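Local coordinates for Baccell_00875 (Bacteroides cellulosilyticus DSM 14838, PDB 5NO8), which probably acts as a polysaccharide lyase that removes L-rhamnose caps attached to glucuronic acid in complex arabinogalactan proteins, at residues Thr338-Leu341 against Ile342-Arg345; Glu639-Val642 against Arg643-Cys647; Val685-Leu688 against Leu689-Gly693. All coordinates share one frame; numbering follows the deposited sequence.

Interaction 1: Thr338-Leu341 against Ile342-Arg345; sequences TADL and IRKR
Ile342 and Thr338 meet one turn apart at the start of helix 338-352, where the usual i to i+4 pattern of an alpha-helix sets in. The backbone N of Ile342 donates to Thr338 O at 3.1 Å, and its CG1, turned to the backbone-N side of the residue (chi1 -63°), lies 3.5 Å from that same oxygen. An apolar residue suits this buried position, where Tyr687 and Leu684 of helix 682-692 pack on it. Leu341 is buried too: Arg345 N donates to Leu341 O at 3.0 Å, while the leucine's CD2 packs against Leu646 O.

On the solvent side the polar residues take over. Asp340 and Arg343, three apart, run alongside each other in the same direction and form a salt bridge between OD1 and NH1 at 3.2 Å. Arg343 reaches back by bending its chain at chi3 (92°); even so, carboxylate and guanidinium are 63° from coplanar, and a single nitrogen makes the approach. The other carboxylate oxygen, OD2, accepts from ND2 of Asn337, the residue just ahead of the helix, so both oxygens are engaged and the rotation of the group is fixed. Lys344 sends its ammonium to Glu651, but its aliphatic part wraps the Asp340 carbonyl: Lys344 N donates to Asp340 O at 2.9 Å, and Lys344 CG rests 3.2 Å from that oxygen.

Interaction 2: Glu639-Val642 against Arg643-Cys647; sequences ENVV and RNNLC
Arg643 folds its guanidinium back over the preceding turn, one face lying above Glu639 O and the backbone N of Asn640, with NH2 3.5 Å from Asn640 CA. A bend at chi3 (64°) turns the group this way. The Asn640 side chain crosses the arginine at about a right angle, its OD1 3.7 Å from Arg643 NH2, and a water links this pair through weak bonds. A second water accepts a hydrogen bond from Arg643 NE at 2.9 Å and donates to Asn640 OD1 and Asn644 OD1, so three side chains share it.

The two asparagine amides are nearly perpendicular, and the bond from Asn644 ND2 to Asn640 OD1, at 3.2 Å, is weak. Each amide nitrogen has a firmer partner outside: the Glu589 carboxylate for Asn640 and the backbone O of Asn588 for Asn644. Asparagine suits such buried places because it can donate and accept at once. Asn645 ND2, which also reaches Ser615, donates to Val641 O at 3.0 Å. The backbone N of Asn645 makes only weak bonds, one to Val642 O, and Leu646 N bonds to Arg643 O, both three residues back, as is typical of an alpha-helix passing into a 3-10 turn (646-647) at its C-terminal end.

Interaction 3: Val685-Leu688 against Leu689-Gly693; sequences VYYL and LVNRG. With GOL (glycerol), chain E.
From Val685 to Arg692 the backbone keeps alpha-helical hydrogen bonds: Leu689 N to Val685 O, Val690 N to Tyr686 O, Asn691 N to Tyr687 O and Arg692 N to Leu688 O. The side chains of Tyr687 and Asn691, one turn apart, carry the contact. With CG opposite the backbone N (chi1 -178°), the Tyr687 ring leans toward the C-terminal end of the helix, over the next turn, where Asn691 ND2 sits over its centre, 3.3 Å above the plane, with amide and ring inclined by 40°. The same ND2 also donates to Tyr687 O at 3.1 Å, while Asn691 N reaches that oxygen from the opposite face of the carbonyl; two bonds thus grip one acceptor. Asparagine is short enough to turn back on its own helix in this way.

This is the C-terminal end of helix 682-692, closed by Gly693, whose positive phi favours glycine and whose N bonds to Leu689 O at 2.8 Å. On another side of the helix, Leu689 CD2 meets the edge of the Tyr686 ring, 3.8 Å from CD1, the two side chains pointing the same way toward helix 615-629; the Tyr686 hydroxyl is held by Gln550.

A glycerol, probably from the crystallisation liquor, spans the outer groups. Its O3 approaches in the plane of the Tyr687 ring and hydrogen-bonds to Tyr687 OH at 2.6 Å, and Arg692 NE donates to its O1 at 2.7 Å. The Tyr687 hydroxyl also bonds to O1 of a second glycerol. A leucine in place of Tyr687 would probably leave the Asn691 amide without a flat face beneath it and both glycerols without their phenol partner. Leu688 CD2 brings an apolar surface to within 3.5 Å of O1 of the first glycerol.

Along the chain the three contacts follow in series, interaction 1 first, then 2, then 3; each is local to one helix, so none closes a long loop and none nests in or crosses another. In space they converge. Helix 338-352, which follows strand 326-335 of the beta-sheet region, meets the end of interaction 2 where Thr338 CG2 packs on Leu646 CD1. Tyr687 of interaction 3 stands between the other two, touched by Ile342 on one hand and Val642 on the other, and Glu639 packs against Asn691. Since Arg643 and Asn644 also touch Val266 of strand 266-268, the cluster joins the C-terminal helices to the sheet preceding them.

Interaction 1: Thr338-Leu341 against Ile342-Arg345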
loop_
_atom_site.group_PDB
_atom_site.type_symbol
_atom_site.label_atom_id
_atom_site.label_comp_id
_atom_site.label_asym_id
_atom_site.label_seq_id
_atom_site.Cartn_x
_atom_site.Cartn_y
_atom_site.Cartn_z
ATOM N N THR A 338 -8.578 12.912 16.460
ATOM C CA THR A 338 -7.720 11.780 16.491
ATOM C C THR A 338 -7.683 11.133 17.843
ATOM O O THR A 338 -7.746 9.928 17.923
ATOM C CB THR A 338 -6.304 12.161 16.049
ATOM O OG1 THR A 338 -6.415 12.874 14.812
ATOM C CG2 THR A 338 -5.476 10.952 15.842
ATOM N N ALA A 339 -7.580 11.935 18.904
ATOM C CA ALA A 339 -7.535 11.375 20.245
ATOM C C ALA A 339 -8.793 10.541 20.536
ATOM O O ALA A 339 -8.697 9.447 21.098
ATOM C CB ALA A 339 -7.380 12.494 21.298
ATOM N N ASP A 340 -9.967 11.074 20.184
ATOM C CA ASP A 340 -11.227 10.373 20.421
ATOM C C ASP A 340 -11.325 9.123 19.533
ATOM O O ASP A 340 -11.924 8.126 19.947
ATOM C CB ASP A 340 -12.464 11.249 20.121
ATOM C CG ASP A 340 -12.701 12.359 21.148
ATOM O OD1 ASP A 340 -12.063 12.361 22.228
ATOM O OD2 ASP A 340 -13.554 13.251 20.859
ATOM N N LEU A 341 -10.803 9.207 18.306
ATOM C CA LEU A 341 -10.807 8.042 17.401
ATOM C C LEU A 341 -10.082 6.859 18.068
ATOM O O LEU A 341 -10.598 5.755 18.098
ATOM C CB LEU A 341 -10.166 8.369 16.045
ATOM C CG LEU A 341 -10.376 7.334 14.928
ATOM C CD1 LEU A 341 -11.865 7.164 14.608
ATOM C CD2 LEU A 341 -9.643 7.726 13.648
ATOM N N ILE A 342 -8.908 7.134 18.625
ATOM C CA ILE A 342 -8.088 6.113 19.252
ATOM C C ILE A 342 -8.755 5.602 20.529
ATOM O O ILE A 342 -8.781 4.415 20.761
ATOM C CB ILE A 342 -6.665 6.618 19.511
ATOM C CG1 ILE A 342 -5.984 6.956 18.175
ATOM C CG2 ILE A 342 -5.865 5.600 20.320
ATOM C CD1 ILE A 342 -4.596 7.530 18.336
ATOM N N ARG A 343 -9.308 6.512 21.337
ATOM C CA ARG A 343 -10.023 6.145 22.547
ATOM C C ARG A 343 -11.177 5.221 22.229
ATOM O O ARG A 343 -11.340 4.199 22.884
ATOM C CB ARG A 343 -10.579 7.389 23.244
ATOM C CG ARG A 343 -11.306 7.066 24.537
ATOM C CD ARG A 343 -12.240 8.165 24.927
ATOM N NE ARG A 343 -13.554 7.892 24.376
ATOM C CZ ARG A 343 -14.281 8.720 23.644
ATOM N NH1 ARG A 343 -13.860 9.952 23.316
ATOM N NH2 ARG A 343 -15.462 8.297 23.233
ATOM N N LYS A 344 -11.944 5.554 21.193
ATOM C CA LYS A 344 -13.085 4.735 20.833
ATOM C C LYS A 344 -12.635 3.351 20.355
ATOM O O LYS A 344 -13.280 2.367 20.668
ATOM C CB LYS A 344 -13.940 5.423 19.785
ATOM C CG LYS A 344 -14.734 6.588 20.397
ATOM C CD LYS A 344 -15.722 7.190 19.434
ATOM C CE LYS A 344 -15.060 8.041 18.372
ATOM N NZ LYS A 344 -16.122 8.837 17.677
ATOM N N ARG A 345 -11.550 3.296 19.605
ATOM C CA ARG A 345 -11.049 2.014 19.112
ATOM C C ARG A 345 -10.601 1.117 20.276
ATOM O O ARG A 345 -10.936 -0.055 20.338
ATOM C CB ARG A 345 -9.877 2.204 18.146
ATOM C CG ARG A 345 -9.242 0.902 17.654
ATOM C CD ARG A 345 -10.291 0.025 17.010
ATOM N NE ARG A 345 -9.807 -1.307 16.699
ATOM C CZ ARG A 345 -10.590 -2.364 16.600
ATOM N NH1 ARG A 345 -11.922 -2.291 16.730
ATOM N NH2 ARG A 345 -10.022 -3.531 16.361
#

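Interaction 2: Glu639-Val642 against Arg643-Cys647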
loop_
_atom_site.group_PDB
_atom_site.type_symbol
_atom_site.label_atom_id
_atom_site.label_comp_id
_atom_site.label_asym_id
_atom_site.label_seq_id
_atom_site.Cartn_x
_atom_site.Cartn_y
_atom_site.Cartn_z
ATOM N N GLU A 639 4.833 11.209 10.178
ATOM C CA GLU A 639 3.507 11.644 10.650
ATOM C C GLU A 639 2.417 11.471 9.584
ATOM O O GLU A 639 1.284 11.061 9.886
ATOM C CB GLU A 639 3.578 13.105 11.113
ATOM C CG GLU A 639 4.277 13.247 12.463
ATOM C CD GLU A 639 4.744 14.659 12.803
ATOM O OE1 GLU A 639 4.420 15.601 12.040
ATOM O OE2 GLU A 639 5.481 14.827 13.831
ATOM N N ASN A 640 2.780 11.810 8.361
ATOM C CA ASN A 640 1.905 11.649 7.206
ATOM C C ASN A 640 1.545 10.179 6.977
ATOM O O ASN A 640 0.357 9.845 6.772
ATOM C CB ASN A 640 2.570 12.246 5.972
ATOM C CG ASN A 640 1.707 12.122 4.743
ATOM O OD1 ASN A 640 0.542 12.487 4.770
ATOM N ND2 ASN A 640 2.267 11.564 3.675
ATOM N N VAL A 641 2.545 9.304 7.012
ATOM C CA VAL A 641 2.289 7.873 6.800
ATOM C C VAL A 641 1.268 7.314 7.808
ATOM O O VAL A 641 0.281 6.677 7.440
ATOM C CB VAL A 641 3.585 7.016 6.891
ATOM C CG1 VAL A 641 3.239 5.540 6.825
ATOM C CG2 VAL A 641 4.551 7.384 5.793
ATOM N N VAL A 642 1.507 7.549 9.093
ATOM C CA VAL A 642 0.657 6.973 10.124
ATOM C C VAL A 642 -0.717 7.649 10.169
ATOM O O VAL A 642 -1.708 6.971 10.425
ATOM C CB VAL A 642 1.367 6.888 11.502
ATOM C CG1 VAL A 642 2.646 6.050 11.359
ATOM C CG2 VAL A 642 1.661 8.271 12.109
ATOM N N ARG A 643 -0.774 8.944 9.877
ATOM C CA ARG A 643 -2.033 9.690 9.786
ATOM C C ARG A 643 -2.953 9.094 8.710
ATOM O O ARG A 643 -4.163 8.906 8.916
ATOM C CB ARG A 643 -1.719 11.154 9.478
ATOM C CG ARG A 643 -2.902 11.999 9.187
ATOM C CD ARG A 643 -2.559 13.464 9.373
ATOM N NE ARG A 643 -1.552 13.860 8.404
ATOM C CZ ARG A 643 -0.371 14.417 8.650
ATOM N NH1 ARG A 643 0.020 14.724 9.879
ATOM N NH2 ARG A 643 0.412 14.750 7.635
ATOM N N ASN A 644 -2.356 8.713 7.585
ATOM C CA ASN A 644 -3.155 8.221 6.469
ATOM C C ASN A 644 -3.757 6.848 6.749
ATOM O O ASN A 644 -4.780 6.496 6.159
ATOM C CB ASN A 644 -2.340 8.269 5.179
ATOM C CG ASN A 644 -2.077 9.680 4.719
ATOM O OD1 ASN A 644 -2.729 10.627 5.175
ATOM N ND2 ASN A 644 -1.086 9.851 3.857
ATOM N N ASN A 645 -3.157 6.087 7.667
ATOM C CA ASN A 645 -3.721 4.835 8.074
ATOM C C ASN A 645 -4.885 4.971 9.054
ATOM O O ASN A 645 -5.538 3.995 9.384
ATOM C CB ASN A 645 -2.645 3.906 8.621
ATOM C CG ASN A 645 -1.858 3.219 7.545
ATOM O OD1 ASN A 645 -2.043 2.018 7.330
ATOM N ND2 ASN A 645 -0.955 3.944 6.893
ATOM N N LEU A 646 -5.183 6.178 9.504
ATOM C CA LEU A 646 -6.339 6.370 10.372
ATOM C C LEU A 646 -7.653 6.049 9.711
ATOM O O LEU A 646 -8.636 5.834 10.410
ATOM C CB LEU A 646 -6.401 7.786 10.944
ATOM C CG LEU A 646 -5.275 8.153 11.904
ATOM C CD1 LEU A 646 -5.369 9.633 12.204
ATOM C CD2 LEU A 646 -5.337 7.308 13.168
ATOM N N CYS A 647 -7.695 5.990 8.373
ATOM C CA CYS A 647 -8.934 5.639 7.690
ATOM C C CYS A 647 -9.418 4.221 7.973
ATOM O O CYS A 647 -10.578 3.927 7.738
ATOM C CB CYS A 647 -8.825 5.875 6.202
ATOM S SG CYS A 647 -7.681 4.738 5.386
HETATM O O HOH W 1 -1.940 13.144 5.622
HETATM O O HOH W 2 0.730 15.504 4.660
#

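Interaction 3: Val685-Leu688 against Leu689-Gly693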
loop_
_atom_site.group_PDB
_atom_site.type_symbol
_atom_site.label_atom_id
_atom_site.label_comp_id
_atom_site.label_asym_id
_atom_site.label_seq_id
_atom_site.Cartn_x
_atom_site.Cartn_y
_atom_site.Cartn_z
ATOM N N VAL A 685 -0.478 1.267 16.955
ATOM C CA VAL A 685 0.794 1.056 17.651
ATOM C C VAL A 685 1.885 1.936 17.064
ATOM O O VAL A 685 2.635 2.599 17.787
ATOM C CB VAL A 685 1.219 -0.437 17.616
ATOM C CG1 VAL A 685 2.643 -0.625 18.159
ATOM C CG2 VAL A 685 0.227 -1.315 18.357
ATOM N N TYR A 686 1.978 1.977 15.733
ATOM C CA TYR A 686 2.980 2.781 15.092
ATOM C C TYR A 686 2.641 4.269 15.048
ATOM O O TYR A 686 3.549 5.120 15.075
ATOM C CB TYR A 686 3.332 2.188 13.727
ATOM C CG TYR A 686 4.200 0.963 13.903
ATOM C CD1 TYR A 686 5.494 1.083 14.396
ATOM C CD2 TYR A 686 3.701 -0.296 13.693
ATOM C CE1 TYR A 686 6.298 -0.033 14.584
ATOM C CE2 TYR A 686 4.493 -1.425 13.877
ATOM C CZ TYR A 686 5.792 -1.278 14.310
ATOM O OH TYR A 686 6.566 -2.390 14.481
ATOM N N TYR A 687 1.346 4.587 15.033
ATOM C CA TYR A 687 0.901 5.967 15.153
ATOM C C TYR A 687 1.430 6.554 16.476
ATOM O O TYR A 687 1.953 7.656 16.499
ATOM C CB TYR A 687 -0.620 6.060 15.113
ATOM C CG TYR A 687 -1.107 7.465 15.191
ATOM C CD1 TYR A 687 -1.258 8.100 16.413
ATOM C CD2 TYR A 687 -1.362 8.197 14.030
ATOM C CE1 TYR A 687 -1.683 9.424 16.482
ATOM C CE2 TYR A 687 -1.765 9.505 14.100
ATOM C CZ TYR A 687 -1.925 10.107 15.332
ATOM O OH TYR A 687 -2.315 11.437 15.363
ATOM N N LEU A 688 1.287 5.789 17.542
ATOM C CA LEU A 688 1.728 6.228 18.875
ATOM C C LEU A 688 3.234 6.220 19.044
ATOM O O LEU A 688 3.758 7.059 19.774
ATOM C CB LEU A 688 1.044 5.428 19.966
ATOM C CG LEU A 688 -0.470 5.658 20.007
ATOM C CD1 LEU A 688 -1.146 4.723 20.944
ATOM C CD2 LEU A 688 -0.828 7.101 20.373
ATOM N N LEU A 689 3.940 5.334 18.344
ATOM C CA LEU A 689 5.399 5.437 18.263
ATOM C C LEU A 689 5.851 6.737 17.627
ATOM O O LEU A 689 6.635 7.514 18.192
ATOM C CB LEU A 689 5.980 4.247 17.481
ATOM C CG LEU A 689 7.510 4.315 17.317
ATOM C CD1 LEU A 689 8.156 4.025 18.679
ATOM C CD2 LEU A 689 7.953 3.319 16.278
ATOM N N VAL A 690 5.329 7.008 16.431
ATOM C CA VAL A 690 5.741 8.140 15.653
ATOM C C VAL A 690 5.420 9.455 16.343
ATOM O O VAL A 690 6.241 10.369 16.305
ATOM C CB VAL A 690 5.082 8.114 14.257
ATOM C CG1 VAL A 690 5.188 9.448 13.538
ATOM C CG2 VAL A 690 5.698 6.996 13.435
ATOM N N ASN A 691 4.233 9.542 16.947
ATOM C CA ASN A 691 3.754 10.811 17.487
ATOM C C ASN A 691 4.121 11.047 18.944
ATOM O O ASN A 691 4.178 12.196 19.362
ATOM C CB ASN A 691 2.265 10.959 17.258
ATOM C CG ASN A 691 1.979 11.325 15.826
ATOM O OD1 ASN A 691 2.335 12.430 15.396
ATOM N ND2 ASN A 691 1.463 10.374 15.046
ATOM N N ARG A 692 4.323 9.974 19.694
ATOM C CA ARG A 692 4.576 10.090 21.135
ATOM C C ARG A 692 5.776 9.328 21.639
ATOM O O ARG A 692 6.047 9.376 22.844
ATOM C CB ARG A 692 3.329 9.659 21.886
ATOM C CG ARG A 692 2.239 10.683 21.721
ATOM C CD ARG A 692 1.067 10.434 22.597
ATOM N NE ARG A 692 0.015 11.342 22.199
ATOM C CZ ARG A 692 -0.076 12.627 22.555
ATOM N NH1 ARG A 692 0.789 13.193 23.373
ATOM N NH2 ARG A 692 -1.073 13.343 22.095
ATOM N N GLY A 693 6.509 8.653 20.752
ATOM C CA GLY A 693 7.686 7.875 21.161
ATOM C C GLY A 693 7.393 6.678 22.039
ATOM O O GLY A 693 8.279 6.206 22.745
HETATM C C1 GOL E . -3.032 10.480 20.142
HETATM O O1 GOL E . -2.210 10.227 21.269
HETATM C C2 GOL E . -3.593 11.912 20.050
HETATM O O2 GOL E . -2.645 12.873 20.519
HETATM C C3 GOL E . -3.968 12.219 18.618
HETATM O O3 GOL E . -2.816 12.445 17.762
#